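Local coordinates for protein 11S globulin subunit beta (Cucurbita maxima, PDB 2E9Q) that serves as a seed storage protein, a nutrient reservoir of the 11S globulin family laid down in pumpkin seeds, at residues A61-I66 / F399-N404; L136-A141 / R318-S323. All coordinates share one frame; numbering follows the deposited sequence. Where two conformers were deposited one is given.

Interaction 1: A61-I66 / F399-N404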
loop_
_atom_site.group_PDB
_atom_site.type_symbol
_atom_site.label_atom_id
_atom_site.label_comp_id
_atom_site.label_asym_id
_atom_site.label_seq_id
_atom_site.Cartn_x
_atom_site.Cartn_y
_atom_site.Cartn_z
ATOM N N ALA A 61 -2.240 9.372 -11.478
ATOM C CA ALA A 61 -2.770 8.025 -11.385
ATOM C C ALA A 61 -1.732 6.945 -11.681
ATOM O O ALA A 61 -1.953 5.785 -11.384
ATOM C CB ALA A 61 -3.968 7.878 -12.321
ATOM N N GLY A 62 -0.596 7.328 -12.247
ATOM C CA GLY A 62 0.424 6.350 -12.559
ATOM C C GLY A 62 -0.081 5.366 -13.598
ATOM O O GLY A 62 -0.001 4.147 -13.427
ATOM N N VAL A 63 -0.620 5.896 -14.684
ATOM C CA VAL A 63 -1.128 5.042 -15.735
ATOM C C VAL A 63 -0.325 5.265 -17.010
ATOM O O VAL A 63 0.309 6.314 -17.188
ATOM C CB VAL A 63 -2.633 5.331 -16.032
ATOM C CG1 VAL A 63 -3.418 5.399 -14.733
ATOM C CG2 VAL A 63 -2.783 6.622 -16.806
ATOM N N ASN A 64 -0.346 4.261 -17.875
ATOM C CA ASN A 64 0.321 4.316 -19.164
ATOM C C ASN A 64 -0.685 3.726 -20.140
ATOM O O ASN A 64 -1.493 2.866 -19.766
ATOM C CB ASN A 64 1.578 3.451 -19.182
ATOM C CG ASN A 64 2.581 3.841 -18.122
ATOM O OD1 ASN A 64 2.359 3.628 -16.924
ATOM N ND2 ASN A 64 3.697 4.412 -18.554
ATOM N N MET A 65 -0.647 4.196 -21.381
ATOM C CA MET A 65 -1.538 3.700 -22.426
ATOM C C MET A 65 -0.703 3.413 -23.669
ATOM O O MET A 65 0.097 4.244 -24.105
ATOM C CB MET A 65 -2.606 4.744 -22.757
ATOM C CG MET A 65 -3.756 4.229 -23.625
ATOM S SD MET A 65 -4.881 3.143 -22.720
ATOM C CE MET A 65 -5.596 4.301 -21.581
ATOM N N ILE A 66 -0.893 2.228 -24.234
ATOM C CA ILE A 66 -0.168 1.802 -25.416
ATOM C C ILE A 66 -1.165 1.183 -26.387
ATOM O O ILE A 66 -2.112 0.508 -25.969
ATOM C CB ILE A 66 0.879 0.750 -25.043
ATOM C CG1 ILE A 66 1.863 1.352 -24.045
ATOM C CG2 ILE A 66 1.593 0.235 -26.280
ATOM C CD1 ILE A 66 2.873 0.367 -23.522
ATOM N N PHE A 399 -10.705 1.911 -18.368
ATOM C CA PHE A 399 -9.941 1.113 -17.417
ATOM C C PHE A 399 -9.996 1.732 -16.021
ATOM O O PHE A 399 -9.893 2.955 -15.871
ATOM C CB PHE A 399 -8.484 0.988 -17.871
ATOM C CG PHE A 399 -8.336 0.471 -19.264
ATOM C CD1 PHE A 399 -8.273 1.348 -20.344
ATOM C CD2 PHE A 399 -8.278 -0.904 -19.505
ATOM C CE1 PHE A 399 -8.152 0.869 -21.655
ATOM C CE2 PHE A 399 -8.159 -1.401 -20.807
ATOM C CZ PHE A 399 -8.094 -0.512 -21.887
ATOM N N LYS A 400 -10.161 0.873 -15.017
ATOM C CA LYS A 400 -10.253 1.281 -13.623
ATOM C C LYS A 400 -9.023 0.828 -12.848
ATOM O O LYS A 400 -8.515 -0.270 -13.064
ATOM C CB LYS A 400 -11.500 0.664 -12.982
ATOM C CG LYS A 400 -12.777 0.844 -13.791
ATOM C CD LYS A 400 -13.197 2.303 -13.922
ATOM C CE LYS A 400 -14.457 2.401 -14.765
ATOM N NZ LYS A 400 -14.985 3.780 -14.880
ATOM N N THR A 401 -8.551 1.678 -11.942
ATOM C CA THR A 401 -7.389 1.366 -11.122
ATOM C C THR A 401 -7.809 0.710 -9.803
ATOM O O THR A 401 -7.244 1.001 -8.749
ATOM C CB THR A 401 -6.604 2.629 -10.794
ATOM O OG1 THR A 401 -7.479 3.553 -10.147
ATOM C CG2 THR A 401 -6.044 3.264 -12.072
ATOM N N ASN A 402 -8.824 -0.147 -9.866
ATOM C CA ASN A 402 -9.314 -0.873 -8.699
ATOM C C ASN A 402 -9.965 -2.158 -9.238
ATOM O O ASN A 402 -10.425 -2.180 -10.383
ATOM C CB ASN A 402 -10.354 -0.041 -7.946
ATOM C CG ASN A 402 -10.514 -0.480 -6.501
ATOM O OD1 ASN A 402 -9.774 -0.037 -5.623
ATOM N ND2 ASN A 402 -11.471 -1.364 -6.249
ATOM N N ASP A 403 -10.003 -3.225 -8.442
ATOM C CA ASP A 403 -10.618 -4.455 -8.935
ATOM C C ASP A 403 -12.136 -4.361 -8.943
ATOM O O ASP A 403 -12.814 -5.233 -9.478
ATOM C CB ASP A 403 -10.165 -5.693 -8.133
ATOM C CG ASP A 403 -10.628 -5.683 -6.674
ATOM O OD1 ASP A 403 -11.545 -4.931 -6.292
ATOM O OD2 ASP A 403 -10.064 -6.474 -5.894
ATOM N N ASN A 404 -12.664 -3.286 -8.371
ATOM C CA ASN A 404 -14.110 -3.100 -8.314
ATOM C C ASN A 404 -14.550 -1.627 -8.244
ATOM O O ASN A 404 -14.917 -1.127 -7.175
ATOM C CB ASN A 404 -14.671 -3.864 -7.110
ATOM C CG ASN A 404 -16.157 -3.653 -6.936
ATOM O OD1 ASN A 404 -16.937 -3.848 -7.873
ATOM N ND2 ASN A 404 -16.561 -3.249 -5.737
#
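Met65 and Phe399 meet where the two cupin domains of the chain, each a jelly-roll of antiparallel strands, lay their sheets against each other; strand 63-70 comes from the first domain and strand 393-400 from the second. The join is buried and made by side chains. One element is a Met-aromatic contact: in the conformer given, one of two deposited for Met65, SD lies 5.1 Å from the centroid of the Phe399 ring and 50° off the ring normal, an oblique approach. This conformer arrives there by bending. With CG anti to the backbone N (chi1 -168°) and further turns at chi2 and chi3, the thioether swings closer to the ring than its CB direction alone would bring it, and the methyl CE lies 4.2 Å from CD1 of Phe399. The same ring also meets Phe160, the two planes almost parallel, and touches Ile158, both on strand 155-162 of the first domain.

A second contact lies beside it, where Val63 and Thr401 meet through methyls. Just before this valine, Gly62, with positive phi, ends helix 56-61 in a Schellman motif. Thr401 divides its side chain between two tasks: OG1 hydrogen-bonds to the backbone N of His344 and to Gln169 of the second subunit, whereas the methyl faces the valine, CG2 standing 4.3 Å from CG1 of Val63.

Interaction 2: L136-A141 / R318-S323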
loop_
_atom_site.group_PDB
_atom_site.type_symbol
_atom_site.label_atom_id
_atom_site.label_comp_id
_atom_site.label_asym_id
_atom_site.label_seq_id
_atom_site.Cartn_x
_atom_site.Cartn_y
_atom_site.Cartn_z
ATOM N N LEU A 136 -11.255 -8.582 -23.158
ATOM C CA LEU A 136 -10.487 -7.791 -22.222
ATOM C C LEU A 136 -9.530 -8.846 -21.682
ATOM O O LEU A 136 -9.935 -9.719 -20.899
ATOM C CB LEU A 136 -11.398 -7.266 -21.107
ATOM C CG LEU A 136 -10.828 -6.336 -20.027
ATOM C CD1 LEU A 136 -9.744 -7.056 -19.244
ATOM C CD2 LEU A 136 -10.268 -5.064 -20.682
ATOM N N LEU A 137 -8.278 -8.787 -22.121
ATOM C CA LEU A 137 -7.271 -9.742 -21.693
ATOM C C LEU A 137 -6.535 -9.211 -20.474
ATOM O O LEU A 137 -6.386 -8.001 -20.301
ATOM C CB LEU A 137 -6.266 -9.992 -22.827
ATOM C CG LEU A 137 -6.922 -10.255 -24.190
ATOM C CD1 LEU A 137 -5.865 -10.481 -25.277
ATOM C CD2 LEU A 137 -7.824 -11.475 -24.070
ATOM N N VAL A 138 -6.059 -10.123 -19.638
ATOM C CA VAL A 138 -5.329 -9.744 -18.444
ATOM C C VAL A 138 -3.888 -10.235 -18.543
ATOM O O VAL A 138 -3.626 -11.316 -19.067
ATOM C CB VAL A 138 -5.989 -10.359 -17.181
ATOM C CG1 VAL A 138 -5.132 -10.086 -15.932
ATOM C CG2 VAL A 138 -7.389 -9.791 -17.011
ATOM N N VAL A 139 -2.957 -9.428 -18.051
ATOM C CA VAL A 139 -1.558 -9.814 -18.046
ATOM C C VAL A 139 -0.962 -9.347 -16.725
ATOM O O VAL A 139 -0.640 -8.171 -16.567
ATOM C CB VAL A 139 -0.766 -9.172 -19.205
ATOM C CG1 VAL A 139 0.667 -9.681 -19.192
ATOM C CG2 VAL A 139 -1.423 -9.490 -20.531
ATOM N N PRO A 140 -0.821 -10.262 -15.745
ATOM C CA PRO A 140 -0.252 -9.873 -14.447
ATOM C C PRO A 140 1.181 -9.398 -14.616
ATOM O O PRO A 140 1.841 -9.725 -15.610
ATOM C CB PRO A 140 -0.320 -11.162 -13.625
ATOM C CG PRO A 140 -1.481 -11.901 -14.227
ATOM C CD PRO A 140 -1.277 -11.662 -15.720
ATOM N N ALA A 141 1.659 -8.642 -13.637
ATOM C CA ALA A 141 3.017 -8.133 -13.661
ATOM C C ALA A 141 4.042 -9.272 -13.571
ATOM O O ALA A 141 3.843 -10.235 -12.837
ATOM C CB ALA A 141 3.219 -7.159 -12.507
ATOM N N ARG A 318 -9.012 -9.533 -8.952
ATOM C CA ARG A 318 -8.756 -9.328 -7.537
ATOM C C ARG A 318 -7.243 -9.275 -7.323
ATOM O O ARG A 318 -6.754 -8.531 -6.481
ATOM C CB ARG A 318 -9.366 -10.487 -6.743
ATOM C CG ARG A 318 -9.396 -10.319 -5.224
ATOM C CD ARG A 318 -9.711 -11.670 -4.556
ATOM N NE ARG A 318 -9.799 -11.599 -3.094
ATOM C CZ ARG A 318 -9.823 -12.661 -2.286
ATOM N NH1 ARG A 318 -9.759 -13.890 -2.784
ATOM N NH2 ARG A 318 -9.923 -12.497 -0.973
ATOM N N GLN A 319 -6.496 -10.058 -8.097
ATOM C CA GLN A 319 -5.048 -10.080 -7.956
ATOM C C GLN A 319 -4.336 -8.915 -8.636
ATOM O O GLN A 319 -3.333 -8.439 -8.117
ATOM C CB GLN A 319 -4.466 -11.396 -8.471
ATOM C CG GLN A 319 -2.972 -11.554 -8.153
ATOM C CD GLN A 319 -2.057 -11.248 -9.338
ATOM O OE1 GLN A 319 -0.854 -11.009 -9.172
ATOM N NE2 GLN A 319 -2.622 -11.270 -10.543
ATOM N N VAL A 320 -4.817 -8.457 -9.791
ATOM C CA VAL A 320 -4.148 -7.331 -10.442
ATOM C C VAL A 320 -4.668 -5.998 -9.907
ATOM O O VAL A 320 -4.005 -4.968 -10.031
ATOM C CB VAL A 320 -4.298 -7.356 -11.993
ATOM C CG1 VAL A 320 -3.544 -8.532 -12.553
ATOM C CG2 VAL A 320 -5.741 -7.426 -12.391
ATOM N N ARG A 321 -5.844 -6.034 -9.282
ATOM C CA ARG A 321 -6.465 -4.834 -8.723
ATOM C C ARG A 321 -6.807 -3.815 -9.805
ATOM O O ARG A 321 -6.555 -2.620 -9.662
ATOM C CB ARG A 321 -5.551 -4.188 -7.671
ATOM C CG ARG A 321 -5.032 -5.166 -6.636
ATOM C CD ARG A 321 -4.529 -4.452 -5.394
ATOM N NE ARG A 321 -3.637 -5.290 -4.594
ATOM C CZ ARG A 321 -3.896 -6.546 -4.241
ATOM N NH1 ARG A 321 -5.028 -7.127 -4.616
ATOM N NH2 ARG A 321 -3.022 -7.222 -3.507
ATOM N N LEU A 322 -7.386 -4.306 -10.890
ATOM C CA LEU A 322 -7.793 -3.465 -12.001
ATOM C C LEU A 322 -9.127 -4.010 -12.499
ATOM O O LEU A 322 -9.483 -5.151 -12.201
ATOM C CB LEU A 322 -6.763 -3.538 -13.139
ATOM C CG LEU A 322 -5.297 -3.183 -12.869
ATOM C CD1 LEU A 322 -4.500 -3.437 -14.137
ATOM C CD2 LEU A 322 -5.154 -1.730 -12.442
ATOM N N SER A 323 -9.864 -3.189 -13.241
ATOM C CA SER A 323 -11.138 -3.594 -13.817
ATOM C C SER A 323 -11.447 -2.669 -14.995
ATOM O O SER A 323 -10.694 -1.727 -15.250
ATOM C CB SER A 323 -12.263 -3.587 -12.763
ATOM O OG SER A 323 -12.400 -2.354 -12.082
HETATM O O HOH W 1 -0.027 -8.423 -10.942
#
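Val138 and Val320 reach toward each other tip to tip, their CG1 methyls 4.0 Å apart, and bring the end of strand 135-139 in the first cupin domain against the short helix 317-320 of the second, which runs into strand 323-329 after a short turn. This is the packed half of the contact. Because CG1 of Val138 stands anti to its own backbone N (chi1 174°), the methyl projects at the helix; the CG1 it meets there also lies 4.0 Å from CA of Pro140. One methyl of Val320 therefore serves both Val138 and the proline just beyond the strand, while Leu314 and Leu86 add apolar cover around Val138.

Toward solvent the fit changes character. Gln319, exposed on the helix, runs across the proline ring at about a right angle, and its NE2 rests 3.8 Å from CB of Pro140, a packing contact of the amide. The other end of that amide works through water: one molecule donates to OE1 of Gln319 at 3.2 Å and accepts from the backbone N of Ala141 at the same length. The chemistry is thus graded from methyl against methyl inside to a hydrated amide outside, which implies a join made by apolar burial, with its polar link on the exposed side carried by a single bridging water.

Overall arrangement
Followed from the N terminus, the chain first lays down 61-66 and then 136-141, both in one sheet of the first cupin domain. After the linking region it enters the second domain, where helix 317-320 returns to 136-141 and closes the shorter loop, interaction 2. Only with 399-404 is the longer loop of interaction 1 closed, so the shorter lies wholly within the longer and the two do not cross. Their second-domain halves are neighbours: strands 323-329 and 393-400 pair antiparallel, and the hydroxyl of Ser323 probably hydrogen-bonds to the carbonyl of Asn402. Together the contacts tie the two domains together at two adjoining places.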